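Local coordinates for glycoside hydrolase YxiA (PDB 3LV4), which probably hydrolyses the alpha-1,5-linked L-arabinan backbone, as a calcium-binding glycoside hydrolase of family 43, at residues A[218-223]-A[230-235]; A[280-285]-A[370-375]. All blocks are in the same frame, centred on the assembly; numbering follows the deposited sequence.

Interaction 1. Residues A[218-223]-A[230-235]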
loop_
_atom_site.group_PDB
_atom_site.type_symbol
_atom_site.label_atom_id
_atom_site.label_comp_id
_atom_site.label_asym_id
_atom_site.label_seq_id
_atom_site.Cartn_x
_atom_site.Cartn_y
_atom_site.Cartn_z
HETATM N N MSE A 218 0.908 -2.093 4.594
HETATM C CA MSE A 218 1.365 -0.922 5.316
HETATM C C MSE A 218 2.674 -0.443 4.724
HETATM O O MSE A 218 3.350 -1.182 4.000
HETATM C CB MSE A 218 1.530 -1.241 6.802
HETATM C CG MSE A 218 2.300 -2.491 7.062
HETATM SE SE MSE A 218 1.938 -3.215 8.847
HETATM C CE MSE A 218 2.474 -5.065 8.466
ATOM N N SER A 219 3.020 0.803 5.004
ATOM C CA SER A 219 4.271 1.363 4.514
ATOM C C SER A 219 5.213 1.579 5.681
ATOM O O SER A 219 4.830 2.168 6.695
ATOM C CB SER A 219 4.023 2.674 3.755
ATOM O OG SER A 219 3.299 2.406 2.564
ATOM N N PHE A 220 6.429 1.059 5.544
ATOM C CA PHE A 220 7.476 1.244 6.548
ATOM C C PHE A 220 8.425 2.345 6.062
ATOM O O PHE A 220 8.637 2.511 4.853
ATOM C CB PHE A 220 8.281 -0.047 6.732
ATOM C CG PHE A 220 7.679 -1.043 7.698
ATOM C CD1 PHE A 220 6.310 -1.260 7.756
ATOM C CD2 PHE A 220 8.509 -1.807 8.516
ATOM C CE1 PHE A 220 5.775 -2.205 8.632
ATOM C CE2 PHE A 220 7.984 -2.750 9.392
ATOM C CZ PHE A 220 6.610 -2.945 9.453
ATOM N N GLY A 221 9.022 3.082 6.991
ATOM C CA GLY A 221 9.964 4.126 6.606
ATOM C C GLY A 221 9.323 5.467 6.281
ATOM O O GLY A 221 8.175 5.732 6.650
ATOM N N GLY A 222 10.075 6.315 5.586
ATOM C CA GLY A 222 9.638 7.668 5.270
ATOM C C GLY A 222 9.275 7.862 3.808
ATOM O O GLY A 222 9.926 7.302 2.909
ATOM N N LEU A 223 8.231 8.657 3.560
ATOM C CA LEU A 223 7.730 8.853 2.202
ATOM C C LEU A 223 8.699 9.561 1.247
ATOM O O LEU A 223 8.643 9.337 0.032
ATOM C CB LEU A 223 6.392 9.597 2.229
ATOM C CG LEU A 223 6.438 11.052 2.695
ATOM C CD1 LEU A 223 6.662 12.012 1.518
ATOM C CD2 LEU A 223 5.148 11.387 3.410
ATOM N N ASN A 230 8.738 1.624 1.989
ATOM C CA ASN A 230 8.542 0.312 1.398
ATOM C C ASN A 230 7.258 -0.337 1.885
ATOM O O ASN A 230 6.902 -0.237 3.063
ATOM C CB ASN A 230 9.769 -0.602 1.618
ATOM C CG ASN A 230 10.035 -0.898 3.083
ATOM O OD1 ASN A 230 9.859 -2.032 3.539
ATOM N ND2 ASN A 230 10.472 0.114 3.828
ATOM N N ILE A 231 6.562 -0.988 0.959
ATOM C CA ILE A 231 5.296 -1.645 1.257
ATOM C C ILE A 231 5.552 -3.010 1.870
ATOM O O ILE A 231 6.347 -3.796 1.352
ATOM C CB ILE A 231 4.430 -1.800 -0.012
ATOM C CG1 ILE A 231 3.985 -0.420 -0.512
ATOM C CG2 ILE A 231 3.220 -2.697 0.268
ATOM C CD1 ILE A 231 3.459 -0.406 -1.950
ATOM N N ARG A 232 4.888 -3.278 2.988
ATOM C CA ARG A 232 4.992 -4.566 3.648
ATOM C C ARG A 232 3.595 -5.100 3.882
ATOM O O ARG A 232 2.610 -4.349 3.847
ATOM C CB ARG A 232 5.744 -4.451 4.978
ATOM C CG ARG A 232 7.130 -3.835 4.841
ATOM C CD ARG A 232 8.084 -4.226 5.970
ATOM N NE ARG A 232 9.418 -3.687 5.704
ATOM C CZ ARG A 232 10.532 -4.070 6.324
ATOM N NH1 ARG A 232 10.482 -4.984 7.291
ATOM N NH2 ARG A 232 11.698 -3.519 5.986
ATOM N N VAL A 233 3.502 -6.400 4.124
ATOM C CA VAL A 233 2.202 -7.019 4.321
ATOM C C VAL A 233 2.274 -8.059 5.438
ATOM O O VAL A 233 3.345 -8.628 5.719
ATOM C CB VAL A 233 1.687 -7.635 2.995
ATOM C CG1 VAL A 233 2.555 -8.840 2.578
ATOM C CG2 VAL A 233 0.201 -8.002 3.094
ATOM N N ALA A 234 1.135 -8.265 6.097
ATOM C CA ALA A 234 0.975 -9.285 7.116
ATOM C C ALA A 234 -0.422 -9.849 6.909
ATOM O O ALA A 234 -1.205 -9.283 6.139
ATOM C CB ALA A 234 1.113 -8.669 8.513
ATOM N N ARG A 235 -0.757 -10.955 7.562
ATOM C CA ARG A 235 -2.070 -11.550 7.307
ATOM C C ARG A 235 -2.735 -12.113 8.559
ATOM O O ARG A 235 -2.075 -12.409 9.558
ATOM C CB ARG A 235 -1.980 -12.638 6.226
ATOM C CG ARG A 235 -1.339 -13.937 6.707
ATOM C CD ARG A 235 -1.107 -14.899 5.557
ATOM N NE ARG A 235 -0.563 -16.165 6.041
ATOM C CZ ARG A 235 -0.267 -17.204 5.270
ATOM N NH1 ARG A 235 -0.455 -17.144 3.954
ATOM N NH2 ARG A 235 0.220 -18.309 5.818
#
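Two neighbouring strands of one propeller blade, 213-220 and 230-236, meet as an antiparallel hairpin, its cross-strand contacts tight on one face and loose on the other. Met218 with Arg232 and Phe220 with Asn230 are hydrogen-bonded pairs, flanking the non-hydrogen-bonded pair Ser219 and Ile231. The hydrogen bond from Arg232 N to Met218 O (2.8 Å) is nearly straight, at 174°.

The tight face carries Met218, Phe220, Asn230 and Arg232. The extended Arg232 chain crosses the Phe220 side chain at about a right angle, setting CD 3.5 Å from the ring centroid in a CH-pi contact. Ring and guanidinium planes are 4° apart, with Phe220 CD2 3.5 Å from Arg232 NE. Asn230, its CG crowded between N and carbonyl carbon (chi1 63°), suits its place: OD1 accepts a hydrogen bond from Arg232 NE at 2.8 Å, while ND2 gives one to Gly228 O. Selenomethionine Met218 stretches alongside, its CE 3.9 Å from Ala234 CB.

On the other face Ser219 OG stays 4.2 Å from Ile231 CG1, and Ile231 turns instead to strands 272-280 and 303-310. Small and polar, Ser219 hydrogen-bonds N of the calcium-site residue His291, its side chain about 5 Å from that of Glu201, the probable proton donor.

Arg232 NH1 hydrogen-bonds the carbonyls of Glu268 and Tyr270, NH2 that of Lys364. A buried arginine so ringed by oxygens, the Phe220 rim against one guanidinium face, probably stays charged.

Interaction 2. Residues A[280-285]-A[370-375]. With CA (calcium ion), chain D.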
loop_
_atom_site.group_PDB
_atom_site.type_symbol
_atom_site.label_atom_id
_atom_site.label_comp_id
_atom_site.label_asym_id
_atom_site.label_seq_id
_atom_site.Cartn_x
_atom_site.Cartn_y
_atom_site.Cartn_z
ATOM N N PHE A 280 15.857 -1.637 -12.839
ATOM C CA PHE A 280 16.257 -2.703 -13.747
ATOM C C PHE A 280 17.205 -2.128 -14.790
ATOM O O PHE A 280 16.834 -1.231 -15.552
ATOM C CB PHE A 280 15.046 -3.291 -14.465
ATOM C CG PHE A 280 14.253 -4.273 -13.640
ATOM C CD1 PHE A 280 14.765 -5.535 -13.356
ATOM C CD2 PHE A 280 12.975 -3.954 -13.189
ATOM C CE1 PHE A 280 14.033 -6.453 -12.615
ATOM C CE2 PHE A 280 12.230 -4.874 -12.441
ATOM C CZ PHE A 280 12.765 -6.131 -12.161
ATOM N N ASN A 281 18.427 -2.642 -14.828
ATOM C CA ASN A 281 19.407 -2.174 -15.807
ATOM C C ASN A 281 19.677 -0.683 -15.727
ATOM O O ASN A 281 20.030 -0.052 -16.729
ATOM C CB ASN A 281 18.959 -2.538 -17.214
ATOM C CG ASN A 281 19.616 -3.781 -17.696
ATOM O OD1 ASN A 281 20.809 -3.969 -17.473
ATOM N ND2 ASN A 281 18.853 -4.655 -18.343
ATOM N N ASN A 282 19.510 -0.126 -14.531
ATOM C CA ASN A 282 19.704 1.303 -14.314
ATOM C C ASN A 282 18.839 2.160 -15.230
ATOM O O ASN A 282 19.158 3.319 -15.486
ATOM C CB ASN A 282 21.177 1.694 -14.463
ATOM C CG ASN A 282 21.466 3.094 -13.944
ATOM O OD1 ASN A 282 20.998 3.472 -12.866
ATOM N ND2 ASN A 282 22.232 3.875 -14.711
ATOM N N LYS A 283 17.743 1.590 -15.724
ATOM C CA LYS A 283 16.825 2.346 -16.568
ATOM C C LYS A 283 15.545 2.619 -15.795
ATOM O O LYS A 283 14.841 1.697 -15.368
ATOM C CB LYS A 283 16.530 1.612 -17.872
ATOM C CG LYS A 283 17.780 1.469 -18.737
ATOM C CD LYS A 283 17.566 0.545 -19.931
ATOM C CE LYS A 283 18.848 0.444 -20.746
ATOM N NZ LYS A 283 18.682 -0.407 -21.958
ATOM N N ASN A 284 15.251 3.899 -15.613
ATOM C CA ASN A 284 14.119 4.322 -14.801
ATOM C C ASN A 284 14.204 3.649 -13.436
ATOM O O ASN A 284 15.287 3.597 -12.842
ATOM C CB ASN A 284 12.815 4.003 -15.526
ATOM C CG ASN A 284 12.774 4.623 -16.920
ATOM O OD1 ASN A 284 13.314 5.714 -17.135
ATOM N ND2 ASN A 284 12.153 3.928 -17.873
ATOM N N GLY A 285 13.081 3.123 -12.943
ATOM C CA GLY A 285 13.037 2.520 -11.618
ATOM C C GLY A 285 12.138 3.295 -10.666
ATOM O O GLY A 285 11.543 4.299 -11.068
ATOM N N ILE A 370 18.986 2.896 -3.757
ATOM C CA ILE A 370 18.366 2.359 -4.963
ATOM C C ILE A 370 19.132 1.117 -5.375
ATOM O O ILE A 370 20.321 1.176 -5.682
ATOM C CB ILE A 370 18.362 3.363 -6.127
ATOM C CG1 ILE A 370 17.677 4.673 -5.700
ATOM C CG2 ILE A 370 17.643 2.755 -7.350
ATOM C CD1 ILE A 370 17.811 5.793 -6.712
ATOM N N LYS A 371 18.443 -0.012 -5.375
ATOM C CA LYS A 371 19.086 -1.285 -5.637
ATOM C C LYS A 371 19.078 -1.611 -7.121
ATOM O O LYS A 371 18.020 -1.673 -7.749
ATOM C CB LYS A 371 18.430 -2.376 -4.791
ATOM C CG LYS A 371 18.603 -2.077 -3.303
ATOM C CD LYS A 371 17.947 -3.075 -2.373
ATOM C CE LYS A 371 18.169 -2.622 -0.925
ATOM N NZ LYS A 371 17.481 -3.455 0.101
ATOM N N GLU A 372 20.270 -1.792 -7.681
ATOM C CA GLU A 372 20.415 -2.082 -9.110
ATOM C C GLU A 372 20.209 -3.563 -9.385
ATOM O O GLU A 372 20.642 -4.410 -8.600
ATOM C CB GLU A 372 21.803 -1.668 -9.601
ATOM C CG GLU A 372 22.059 -0.172 -9.569
ATOM C CD GLU A 372 21.465 0.553 -10.758
ATOM O OE1 GLU A 372 21.004 -0.126 -11.699
ATOM O OE2 GLU A 372 21.475 1.807 -10.758
ATOM N N SER A 373 19.544 -3.882 -10.490
ATOM C CA SER A 373 19.376 -5.281 -10.863
ATOM C C SER A 373 20.708 -5.840 -11.335
ATOM O O SER A 373 21.556 -5.103 -11.853
ATOM C CB SER A 373 18.325 -5.451 -11.965
ATOM O OG SER A 373 18.790 -4.915 -13.196
ATOM N N LYS A 374 20.880 -7.148 -11.152
ATOM C CA LYS A 374 22.071 -7.851 -11.601
ATOM C C LYS A 374 21.662 -9.069 -12.419
ATOM O O LYS A 374 20.592 -9.645 -12.191
ATOM C CB LYS A 374 22.917 -8.268 -10.399
ATOM C CG LYS A 374 23.305 -7.077 -9.538
ATOM C CD LYS A 374 24.435 -7.394 -8.601
ATOM C CE LYS A 374 24.904 -6.130 -7.899
ATOM N NZ LYS A 374 25.580 -6.444 -6.621
ATOM N N GLU A 375 22.510 -9.456 -13.368
ATOM C CA GLU A 375 22.178 -10.551 -14.279
ATOM C C GLU A 375 22.413 -11.936 -13.703
ATOM O O GLU A 375 23.466 -12.217 -13.124
ATOM C CB GLU A 375 22.943 -10.415 -15.601
ATOM C CG GLU A 375 22.664 -9.126 -16.312
ATOM C CD GLU A 375 23.263 -9.079 -17.702
ATOM O OE1 GLU A 375 23.807 -10.104 -18.168
ATOM O OE2 GLU A 375 23.184 -8.011 -18.336
HETATM CA CA CA D . 22.254 -5.838 -17.626
HETATM O O HOH W 1 21.276 -5.929 -20.123
HETATM O O HOH W 2 22.441 -5.617 -15.140
HETATM O O HOH W 3 24.863 -4.900 -17.163
#
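Ser373 OG is gripped twice: it accepts the backbone N-H of Asn281 at 2.8 Å, along a fairly straight path (165°), and shares a second hydrogen bond with Glu358 OE1. Its hydroxyl occupies the crowded position between backbone N and carbonyl carbon (chi1 69°), which turns it toward the 280-285 loop. A serine suits this place, because its short arm can join a turn amide to a carboxylate. Glu358 also binds calcium through OE2, so Ser373 is a second-shell residue that probably helps to orient a metal ligand.

The calcium ion draws both segments together. Asn281 OD1 reaches it at 2.4 Å from the turn, and Glu375 OE2 at 2.5 Å from the strand, on a side chain extended beyond CG. With Glu358 and three waters this makes six ligands. Two carboxylates so close to one another probably depend on the cation to offset their charge.

The loop is a type I' turn from Phe280 to Lys283, closed by Lys283 N to Phe280 O at 3.0 Å. Asn281 and Asn282 at its corners both have positive phi, a left-handed conformation that asparagine tolerates well. One residue before the serine, Glu372 bends at chi2 (-81°), bringing OE1 to 3.2 Å from Asn282 N. Phe280 CD1 meets Ser373 CB at 3.8 Å, and the Phe280 side chain also packs against Pro337, His338, Val360 and Trp439.

The start of strand 371-378 pairs in parallel with strand 272-280; past the break it pairs antiparallel with 355-363, the source of Glu358, and with 383-386. The site thus bridges the family 43 catalytic region and the lipocalin-like region at the protein surface.

Followed from the N terminus, the chain meets the two contacts in series, neither nesting nor crossing. Interaction 1 closes first, a short hairpin loop between neighbouring strands of the fourth blade of the five-bladed family 43 propeller. Strand 230-236 pairs in turn with strand 272-280, the last of that blade, whose end leads into the turn of interaction 2. The much longer loop closed there holds the fifth blade, strands 285-296 to 333-335, and the entry into the C-terminal lipocalin-like region. Interaction 1 therefore works within a blade, interaction 2 between domains; their centres lie about 21 Å apart, linked through strand 272-280.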